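Local coordinates for programmed cell death 6-interacting protein (Homo sapiens, PDB 5WA1), which works in endocytosis, multivesicular body biogenesis, membrane repair and cytokinesis, and binds CHMP4 proteins of ESCRT-III through the Bro1 domain that makes up this chain, at residues G206-I211 against D247-C252. Numbering follows the deposited sequence.
Sequences GTLSLI and DAFKQC
Thr207 OG1 donates to Gln251 OE1 at 2.7 Å, in the carbonyl plane and on a lone pair, with a C=O...donor angle of 141°. Gln251 suits the place because its chain, extended beyond CG, is long enough to span the gap between helices. OG1 also makes a hydrogen bond with Asp203 O, one turn back in its own helix, so two carbonyl oxygens must share its single proton; on its acceptor side a water donates to it (3.1 Å) and to Gln251 O. A chi1 of -65° sets OG1 beside the backbone N and CG2 anti to it, turning this methyl to Cys252 SG at 3.8 Å. Helices 202-226 and 231-252 form an antiparallel hairpin of the Bro1 domain's helical, TPR-like array; the axes of 206-211 and 247-252 approach to 9.2 Å, their N-to-C directions at 153°. One turn on, Leu210 points at the partner helix. Its CD2 lies 3.4 Å from Ala248 N and also touches Asp247 CB and Gln251 NE2, while CG rests on Ala248 CB. Alanine's small side chain lets Leu210 CA come within 5.9 Å of Ala248 CA. Ile211 CG1 meets Ala248 CB at 4.0 Å from another side than Leu210, and Ile211 continues the apolar layer onto Val262 of helix 262-287.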
# COMPACT_ATOMS: atom_id res chain seq x y z
N GLY A 206 3.91 9.36 3.05
CA GLY A 206 3.06 9.87 1.99
C GLY A 206 3.32 9.19 0.66
O GLY A 206 2.39 8.87 -0.08
N THR A 207 4.60 8.95 0.34
CA THR A 207 4.90 8.27 -0.91
C THR A 207 4.48 6.80 -0.85
O THR A 207 3.91 6.28 -1.81
CB THR A 207 6.39 8.39 -1.25
OG1 THR A 207 6.70 9.77 -1.50
CG2 THR A 207 6.74 7.58 -2.49
N LEU A 208 4.75 6.13 0.27
CA LEU A 208 4.28 4.76 0.43
C LEU A 208 2.76 4.68 0.31
O LEU A 208 2.23 3.72 -0.25
CB LEU A 208 4.72 4.20 1.78
CG LEU A 208 6.24 4.03 1.95
CD1 LEU A 208 6.56 3.64 3.40
CD2 LEU A 208 6.75 2.98 0.99
N SER A 209 2.05 5.66 0.86
CA SER A 209 0.59 5.65 0.74
C SER A 209 0.16 5.69 -0.72
O SER A 209 -0.76 4.96 -1.13
CB SER A 209 0.01 6.84 1.50
OG SER A 209 -1.40 6.90 1.35
N LEU A 210 0.81 6.53 -1.52
CA LEU A 210 0.46 6.60 -2.94
C LEU A 210 0.84 5.32 -3.68
O LEU A 210 0.10 4.87 -4.57
CB LEU A 210 1.14 7.81 -3.56
CG LEU A 210 0.88 8.06 -5.04
CD1 LEU A 210 -0.62 8.01 -5.34
CD2 LEU A 210 1.47 9.40 -5.40
N ILE A 211 1.98 4.71 -3.35
CA ILE A 211 2.36 3.46 -4.00
C ILE A 211 1.31 2.38 -3.75
O ILE A 211 0.92 1.64 -4.66
CB ILE A 211 3.75 3.00 -3.51
CG1 ILE A 211 4.83 3.97 -3.99
CG2 ILE A 211 4.03 1.56 -3.97
CD1 ILE A 211 6.20 3.73 -3.35
N ASP A 247 2.54 9.76 -10.39
CA ASP A 247 2.68 10.63 -9.23
C ASP A 247 3.65 10.04 -8.21
O ASP A 247 4.46 10.76 -7.63
CB ASP A 247 1.31 10.86 -8.57
CG ASP A 247 0.43 11.81 -9.37
OD1 ASP A 247 0.93 12.47 -10.31
OD2 ASP A 247 -0.77 11.91 -9.04
N ALA A 248 3.58 8.72 -7.99
CA ALA A 248 4.46 8.08 -7.03
C ALA A 248 5.93 8.16 -7.46
O ALA A 248 6.80 8.51 -6.65
CB ALA A 248 4.04 6.63 -6.83
N PHE A 249 6.23 7.83 -8.72
CA PHE A 249 7.63 7.85 -9.12
C PHE A 249 8.18 9.27 -9.14
O PHE A 249 9.35 9.49 -8.83
CB PHE A 249 7.81 7.10 -10.46
CG PHE A 249 7.95 7.98 -11.67
CD1 PHE A 249 9.17 8.53 -12.02
CD2 PHE A 249 6.87 8.18 -12.51
CE1 PHE A 249 9.30 9.32 -13.15
CE2 PHE A 249 6.99 8.97 -13.66
CZ PHE A 249 8.21 9.54 -13.97
N LYS A 250 7.33 10.27 -9.42
CA LYS A 250 7.79 11.65 -9.36
C LYS A 250 8.17 12.05 -7.94
O LYS A 250 9.08 12.87 -7.76
CB LYS A 250 6.73 12.59 -9.93
CG LYS A 250 6.62 12.53 -11.44
CD LYS A 250 5.44 13.34 -11.97
CE LYS A 250 5.30 13.20 -13.50
NZ LYS A 250 4.96 11.81 -13.96
N GLN A 251 7.52 11.49 -6.92
CA GLN A 251 7.93 11.78 -5.55
C GLN A 251 9.23 11.07 -5.17
O GLN A 251 9.88 11.47 -4.20
CB GLN A 251 6.83 11.39 -4.55
CG GLN A 251 5.54 12.16 -4.75
CD GLN A 251 4.43 11.67 -3.86
OE1 GLN A 251 4.65 10.83 -2.99
NE2 GLN A 251 3.23 12.18 -4.08
N CYS A 252 9.62 10.04 -5.92
CA CYS A 252 10.87 9.34 -5.70
C CYS A 252 12.02 9.86 -6.54
O CYS A 252 13.16 9.44 -6.32
CB CYS A 252 10.72 7.85 -6.02
SG CYS A 252 9.53 7.05 -5.02
O HOH W 1 9.74 10.10 -1.27